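ORF10 (Moritella marina, PDB 6RIW) supplies the ketosynthase–chain length factor didomain of a polyunsaturated fatty acid synthase, and probably condenses acyl chains on acyl carrier protein during fatty acid biosynthesis. Local coordinates at residues Thr703-Tyr708 with Gln737-Gly742; His803-Gly806 with Glu810-Ala813. All coordinates share one frame; numbering follows the deposited sequence.

Interaction 1 (Thr703-Tyr708 with Gln737-Gly742); sequences TLRQHY and QQWLVG
Arg705 CB sits 3.3 Å above the plane of the Trp739 indole, displaced toward the rim of the ring system. Its shortest approach is to the six-membered ring, with Arg705 CB 3.4 Å from Trp739 CZ2, and it also touches Trp739 CH2 at 3.8 Å. Two aromatic residues outside the segments pack on the same indole: Phe807 stacks with it, and Phe838 meets it edge-to-face. Of the other flat groups, the Arg705 guanidinium has Leu704 CD2 3.9 Å above its plane, near the rim, and the His707 imidazole has the backbone O of Thr703 3.3 Å above its plane.

The Trp739 side chain is what bridges the two segments, whose nearest CA atoms, those of Arg705 and Trp739, are still 9.0 Å apart. Its CG lies between the backbone N and the carbonyl carbon (chi1 59°), and from there the indole reaches across to the helix backbone, with Trp739 CZ2 4.1 Å from Gln706 N. The indole NE1 bonds to the backbone O of Gly709, just past the helical segment, which helps fix the rotation of the ring. Across to Trp739, Arg705 offers the root of its side chain, CB. A bend at chi2 (-61°) leads the rest away from the indole, and NE is held by Asn701 OD1, one turn back on the helix; the side chain also touches Phe838.

This is buried apolar packing within the second ketosynthase-like half of the chain, probably the chain length factor. Trp739 and Val741 both touch Ile702, so helix 699-706 packs on the run leading into strand 741-752. Trp739 pairs its backbone with Pro710 and Asn712, Leu740 bonds to His836, and Val741 joins Ser528 of the parallel strand 527-528.

Interaction 2 (His803-Gly806 with Glu810-Ala813); sequences HASG and ENNA
Glu810 OE1 takes a 2.6 Å hydrogen bond from Ser805 OG on its anti lone pair, and a water also donates to Glu810 OE1 at 2.9 Å. That water reaches His803 NE2 at 3.0 Å, while Glu810 OE1 lies in the imidazole plane at the ring edge, 3.7 Å from His803 CD2; ring and carboxylate planes stand 70° apart. With OG between its backbone N and carbonyl carbon, Ser805 can serve both Glu810 and the backbone N of Phe807.

Asn811 makes the second grip. Asn811 OD1 accepts from Gly806 N at 3.0 Å, a fairly straight bond (165° at the hydrogen) whose donor lies 42° out of the carbonyl plane. A second water donates to Asn811 OD1 at 2.9 Å and accepts from Ser805 N. At Gly806 the backbone would press a CB against the carbonyl O of Ser805.

His803-Gly806 probably corresponds to the histidine-bearing HxxG stretch of active ketosynthases, here in the second, probably chain length factor, half. The loop follows strand 797-801 and turns into helix 808-821, whose first turns hold it, Glu814 bonding to the backbone N of both His803 and Ala804.

From the N terminus, interaction 1 comes first: it starts on helix 699-706, the chain runs through a partly unmodelled excursion with no helix or strand in its modelled part, and Trp739 closes that loop just before strand 741-752. Interaction 2 opens only after this, beyond strand 797-801, and closes a short connection, three residues long, two of them already in helix 808-821. The two therefore follow in series, neither nesting nor crossing. They are nonetheless neighbours, their centres about 12 Å apart, and they pack directly where Trp739 CB lies 3.2 Å from Ser805 O, joining the run before strand 741-752 to the loop between strand 797-801 and helix 808-821.

Interaction 1 (Thr703-Tyr708 with Gln737-Gly742)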
ATOM      1  N   THR A 703       3.241 -20.201   0.454  1.00 10.15           N
ATOM      2  CA  THR A 703       3.029 -20.421   1.888  1.00 10.53           C
ATOM      3  C   THR A 703       1.756 -19.745   2.390  1.00 10.98           C
ATOM      4  O   THR A 703       0.931 -20.365   3.074  1.00 11.48           O
ATOM      5  CB  THR A 703       4.236 -19.873   2.663  1.00  9.66           C
ATOM      6  OG1 THR A 703       5.412 -20.576   2.271  1.00 12.02           O
ATOM      7  CG2 THR A 703       4.037 -20.034   4.172  1.00 12.18           C
ATOM      8  N   LEU A 704       1.588 -18.466   2.065  1.00 10.46           N
ATOM      9  CA  LEU A 704       0.416 -17.723   2.518  1.00 11.29           C
ATOM     10  C   LEU A 704      -0.880 -18.323   1.975  1.00 11.34           C
ATOM     11  O   LEU A 704      -1.842 -18.540   2.726  1.00 10.93           O
ATOM     12  CB  LEU A 704       0.546 -16.252   2.091  1.00 10.34           C
ATOM     13  CG  LEU A 704      -0.701 -15.392   2.334  1.00 12.03           C
ATOM     14  CD1 LEU A 704      -1.074 -15.414   3.832  1.00 11.57           C
ATOM     15  CD2 LEU A 704      -0.488 -13.962   1.846  1.00 14.79           C
ATOM     16  N   ARG A 705      -0.953 -18.541   0.655  1.00  8.97           N
ATOM     17  CA  ARG A 705      -2.237 -18.912   0.081  1.00  9.15           C
ATOM     18  C   ARG A 705      -2.614 -20.335   0.416  1.00  9.45           C
ATOM     19  O   ARG A 705      -3.810 -20.638   0.469  1.00 10.47           O
ATOM     20  CB  ARG A 705      -2.226 -18.702  -1.442  1.00  8.99           C
ATOM     21  CG  ARG A 705      -1.810 -17.257  -1.833  1.00 10.16           C
ATOM     22  CD  ARG A 705      -2.769 -16.203  -1.275  1.00 12.79           C
ATOM     23  NE  ARG A 705      -2.295 -14.845  -1.583  1.00 11.59           N
ATOM     24  CZ  ARG A 705      -2.979 -13.727  -1.342  1.00 13.38           C
ATOM     25  NH1 ARG A 705      -4.202 -13.771  -0.800  1.00 12.04           N
ATOM     26  NH2 ARG A 705      -2.432 -12.551  -1.652  1.00 11.95           N
ATOM     27  N   GLN A 706      -1.635 -21.192   0.716  1.00  9.42           N
ATOM     28  CA  GLN A 706      -1.966 -22.525   1.225  1.00 10.67           C
ATOM     29  C   GLN A 706      -2.805 -22.472   2.495  1.00 13.32           C
ATOM     30  O   GLN A 706      -3.520 -23.437   2.793  1.00 12.53           O
ATOM     31  CB  GLN A 706      -0.689 -23.324   1.513  1.00 11.88           C
ATOM     32  CG  GLN A 706      -0.129 -24.041   0.299  1.00 15.27           C
ATOM     33  CD  GLN A 706       0.691 -25.240   0.716  1.00 21.53           C
ATOM     34  OE1 GLN A 706       0.467 -26.338   0.223  1.00 19.68           O
ATOM     35  NE2 GLN A 706       1.624 -25.045   1.674  1.00 21.27           N
ATOM     36  N   HIS A 707      -2.697 -21.395   3.284  1.00 11.38           N
ATOM     37  CA  HIS A 707      -3.528 -21.258   4.479  1.00 12.17           C
ATOM     38  C   HIS A 707      -5.008 -21.109   4.156  1.00 13.81           C
ATOM     39  O   HIS A 707      -5.833 -21.362   5.033  1.00 13.54           O
ATOM     40  CB  HIS A 707      -3.099 -20.055   5.344  1.00 13.47           C
ATOM     41  CG  HIS A 707      -1.698 -20.146   5.859  1.00 13.14           C
ATOM     42  ND1 HIS A 707      -1.227 -21.253   6.526  1.00 14.03           N
ATOM     43  CD2 HIS A 707      -0.658 -19.273   5.794  1.00 11.80           C
ATOM     44  CE1 HIS A 707       0.040 -21.061   6.858  1.00 13.05           C
ATOM     45  NE2 HIS A 707       0.416 -19.874   6.415  1.00 11.24           N
ATOM     46  N   TYR A 708      -5.364 -20.767   2.907  1.00 11.07           N
ATOM     47  CA  TYR A 708      -6.756 -20.560   2.514  1.00 12.50           C
ATOM     48  C   TYR A 708      -7.339 -21.694   1.689  1.00 12.35           C
ATOM     49  O   TYR A 708      -8.570 -21.818   1.617  1.00 13.87           O
ATOM     50  CB  TYR A 708      -6.889 -19.236   1.741  1.00 11.52           C
ATOM     51  CG  TYR A 708      -6.426 -18.086   2.607  1.00 13.20           C
ATOM     52  CD1 TYR A 708      -7.227 -17.598   3.639  1.00 14.77           C
ATOM     53  CD2 TYR A 708      -5.171 -17.520   2.421  1.00 17.61           C
ATOM     54  CE1 TYR A 708      -6.782 -16.534   4.471  1.00 15.92           C
ATOM     55  CE2 TYR A 708      -4.724 -16.467   3.228  1.00 20.13           C
ATOM     56  CZ  TYR A 708      -5.528 -15.986   4.250  1.00 17.84           C
ATOM     57  OH  TYR A 708      -5.051 -14.939   5.017  1.00 16.46           O
ATOM     58  N   GLN A 737     -10.910 -27.896  -7.577  1.00 18.65           N
ATOM     59  CA  GLN A 737     -10.844 -27.820  -6.121  1.00 24.82           C
ATOM     60  C   GLN A 737      -9.526 -27.266  -5.596  1.00 17.32           C
ATOM     61  O   GLN A 737      -9.327 -27.236  -4.377  1.00 16.07           O
ATOM     62  CB  GLN A 737     -11.043 -29.216  -5.521  1.00 29.45           C
ATOM     63  CG  GLN A 737     -12.385 -29.834  -5.772  1.00 32.18           C
ATOM     64  CD  GLN A 737     -12.947 -30.427  -4.498  1.00 43.61           C
ATOM     65  OE1 GLN A 737     -13.465 -29.702  -3.642  1.00 36.49           O
ATOM     66  NE2 GLN A 737     -12.812 -31.752  -4.343  1.00 47.43           N
ATOM     67  N   GLN A 738      -8.604 -26.878  -6.474  1.00 17.06           N
ATOM     68  CA  GLN A 738      -7.292 -26.380  -6.074  1.00 15.14           C
ATOM     69  C   GLN A 738      -6.966 -25.153  -6.912  1.00 15.52           C
ATOM     70  O   GLN A 738      -7.408 -25.048  -8.064  1.00 15.50           O
ATOM     71  CB  GLN A 738      -6.190 -27.451  -6.272  1.00 15.88           C
ATOM     72  CG  GLN A 738      -6.425 -28.701  -5.436  1.00 19.30           C
ATOM     73  CD  GLN A 738      -5.437 -29.809  -5.719  1.00 21.09           C
ATOM     74  OE1 GLN A 738      -4.877 -29.911  -6.818  1.00 20.48           O
ATOM     75  NE2 GLN A 738      -5.228 -30.662  -4.726  1.00 23.29           N
ATOM     76  N   TRP A 739      -6.174 -24.235  -6.346  1.00 12.73           N
ATOM     77  CA  TRP A 739      -5.800 -23.018  -7.069  1.00 12.34           C
ATOM     78  C   TRP A 739      -4.480 -23.213  -7.820  1.00 13.43           C
ATOM     79  O   TRP A 739      -3.634 -24.036  -7.449  1.00 11.31           O
ATOM     80  CB  TRP A 739      -5.713 -21.801  -6.129  1.00 11.56           C
ATOM     81  CG  TRP A 739      -4.719 -21.920  -4.995  1.00 11.15           C
ATOM     82  CD1 TRP A 739      -4.929 -22.514  -3.777  1.00 12.36           C
ATOM     83  CD2 TRP A 739      -3.374 -21.413  -4.971  1.00 10.42           C
ATOM     84  NE1 TRP A 739      -3.792 -22.414  -2.998  1.00 10.10           N
ATOM     85  CE2 TRP A 739      -2.824 -21.747  -3.706  1.00 10.64           C
ATOM     86  CE3 TRP A 739      -2.583 -20.709  -5.892  1.00  9.33           C
ATOM     87  CZ2 TRP A 739      -1.517 -21.419  -3.350  1.00  9.93           C
ATOM     88  CZ3 TRP A 739      -1.296 -20.365  -5.536  1.00 10.33           C
ATOM     89  CH2 TRP A 739      -0.774 -20.716  -4.260  1.00 10.82           C
ATOM     90  N   LEU A 740      -4.325 -22.467  -8.913  1.00 10.20           N
ATOM     91  CA  LEU A 740      -3.154 -22.589  -9.778  1.00  9.98           C
ATOM     92  C   LEU A 740      -2.177 -21.437  -9.567  1.00 12.26           C
ATOM     93  O   LEU A 740      -2.578 -20.265  -9.486  1.00 12.34           O
ATOM     94  CB  LEU A 740      -3.591 -22.625 -11.250  1.00 12.12           C
ATOM     95  CG  LEU A 740      -4.411 -23.838 -11.674  1.00 16.70           C
ATOM     96  CD1 LEU A 740      -5.269 -23.471 -12.907  1.00 14.96           C
ATOM     97  CD2 LEU A 740      -3.433 -24.977 -11.979  1.00 18.30           C
ATOM     98  N   VAL A 741      -0.886 -21.768  -9.503  1.00 11.65           N
ATOM     99  CA  VAL A 741       0.148 -20.750  -9.285  1.00  9.87           C
ATOM    100  C   VAL A 741       0.358 -19.944 -10.564  1.00 11.15           C
ATOM    101  O   VAL A 741       0.460 -20.504 -11.668  1.00 10.82           O
ATOM    102  CB  VAL A 741       1.464 -21.415  -8.836  1.00 11.38           C
ATOM    103  CG1 VAL A 741       2.598 -20.412  -8.854  1.00 12.50           C
ATOM    104  CG2 VAL A 741       1.324 -22.043  -7.425  1.00 11.02           C
ATOM    105  N   GLY A 742       0.413 -18.619 -10.426  1.00 11.44           N
ATOM    106  CA  GLY A 742       0.783 -17.761 -11.541  1.00 13.06           C
ATOM    107  C   GLY A 742       1.302 -16.449 -11.014  1.00 11.76           C
ATOM    108  O   GLY A 742       1.102 -16.118  -9.842  1.00 12.68           O
TER

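Interaction 2 (His803-Gly806 with Glu810-Ala813)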
ATOM      1  N   HIS A 803     -14.402 -15.531 -11.763  1.00 13.45           N
ATOM      2  CA  HIS A 803     -13.209 -15.447 -10.924  1.00 13.74           C
ATOM      3  C   HIS A 803     -12.469 -16.784 -10.919  1.00 14.78           C
ATOM      4  O   HIS A 803     -11.259 -16.835 -11.160  1.00 13.68           O
ATOM      5  CB  HIS A 803     -13.628 -15.019  -9.507  1.00 14.24           C
ATOM      6  CG  HIS A 803     -12.487 -14.715  -8.590  1.00 13.83           C
ATOM      7  ND1 HIS A 803     -11.540 -13.744  -8.859  1.00 17.92           N
ATOM      8  CD2 HIS A 803     -12.143 -15.253  -7.392  1.00 16.30           C
ATOM      9  CE1 HIS A 803     -10.656 -13.712  -7.874  1.00 15.87           C
ATOM     10  NE2 HIS A 803     -11.004 -14.609  -6.968  1.00 16.95           N
ATOM     11  N   ALA A 804     -13.204 -17.879 -10.679  1.00 13.49           N
ATOM     12  CA  ALA A 804     -12.705 -19.258 -10.757  1.00 12.31           C
ATOM     13  C   ALA A 804     -11.346 -19.424 -10.066  1.00 11.15           C
ATOM     14  O   ALA A 804     -10.380 -19.922 -10.644  1.00 13.63           O
ATOM     15  CB  ALA A 804     -12.633 -19.726 -12.203  1.00 14.84           C
ATOM     16  N   SER A 805     -11.276 -18.986  -8.813  1.00 11.11           N
ATOM     17  CA  SER A 805     -10.009 -18.972  -8.091  1.00 12.60           C
ATOM     18  C   SER A 805      -9.504 -20.372  -7.783  1.00 11.76           C
ATOM     19  O   SER A 805      -8.292 -20.573  -7.642  1.00 12.37           O
ATOM     20  CB  SER A 805     -10.173 -18.212  -6.777  1.00 14.48           C
ATOM     21  OG  SER A 805     -11.131 -18.874  -5.954  1.00 13.28           O
ATOM     22  N   GLY A 806     -10.407 -21.337  -7.618  1.00 12.44           N
ATOM     23  CA  GLY A 806      -9.987 -22.635  -7.134  1.00 12.51           C
ATOM     24  C   GLY A 806     -10.011 -22.782  -5.624  1.00 14.58           C
ATOM     25  O   GLY A 806      -9.695 -23.868  -5.119  1.00 14.78           O
ATOM     26  N   GLU A 810     -15.358 -19.934  -2.946  1.00 11.73           N
ATOM     27  CA  GLU A 810     -15.541 -18.966  -4.031  1.00 13.46           C
ATOM     28  C   GLU A 810     -16.071 -19.641  -5.288  1.00 13.09           C
ATOM     29  O   GLU A 810     -17.048 -19.169  -5.901  1.00 11.28           O
ATOM     30  CB  GLU A 810     -14.216 -18.237  -4.307  1.00 14.16           C
ATOM     31  CG  GLU A 810     -13.814 -17.324  -3.132  1.00 14.62           C
ATOM     32  CD  GLU A 810     -12.466 -16.595  -3.322  1.00 21.27           C
ATOM     33  OE1 GLU A 810     -11.646 -17.006  -4.188  1.00 18.64           O
ATOM     34  OE2 GLU A 810     -12.227 -15.618  -2.558  1.00 20.68           O
ATOM     35  N   ASN A 811     -15.454 -20.760  -5.684  1.00 11.60           N
ATOM     36  CA  ASN A 811     -15.950 -21.484  -6.851  1.00 13.26           C
ATOM     37  C   ASN A 811     -17.403 -21.901  -6.660  1.00 15.60           C
ATOM     38  O   ASN A 811     -18.211 -21.810  -7.596  1.00 15.24           O
ATOM     39  CB  ASN A 811     -15.089 -22.715  -7.128  1.00 12.37           C
ATOM     40  CG  ASN A 811     -13.847 -22.393  -7.935  1.00 15.80           C
ATOM     41  OD1 ASN A 811     -13.375 -21.250  -7.959  1.00 15.23           O
ATOM     42  ND2 ASN A 811     -13.305 -23.398  -8.602  1.00 16.02           N
ATOM     43  N   ASN A 812     -17.755 -22.374  -5.461  1.00 15.91           N
ATOM     44  CA  ASN A 812     -19.110 -22.884  -5.252  1.00 16.75           C
ATOM     45  C   ASN A 812     -20.139 -21.760  -5.273  1.00 17.19           C
ATOM     46  O   ASN A 812     -21.246 -21.940  -5.800  1.00 15.85           O
ATOM     47  CB  ASN A 812     -19.194 -23.673  -3.943  1.00 15.97           C
ATOM     48  CG  ASN A 812     -18.432 -24.997  -4.010  1.00 19.41           C
ATOM     49  OD1 ASN A 812     -18.099 -25.487  -5.092  1.00 22.97           O
ATOM     50  ND2 ASN A 812     -18.116 -25.553  -2.854  1.00 19.21           N
ATOM     51  N   ALA A 813     -19.795 -20.581  -4.742  1.00 15.47           N
ATOM     52  CA  ALA A 813     -20.721 -19.457  -4.848  1.00 15.13           C
ATOM     53  C   ALA A 813     -20.934 -19.064  -6.309  1.00 14.49           C
ATOM     54  O   ALA A 813     -22.062 -18.747  -6.718  1.00 14.24           O
ATOM     55  CB  ALA A 813     -20.226 -18.263  -4.019  1.00 13.33           C
TER
HETATM   56  O   HOH W   1      -9.215 -15.651  -4.843  1.00 14.59           O
HETATM   57  O   HOH W   2     -11.118 -23.010 -10.651  1.00 20.83           O
HETATM   58  O   HOH W   3     -13.999 -18.447  -7.658  1.00 15.09           O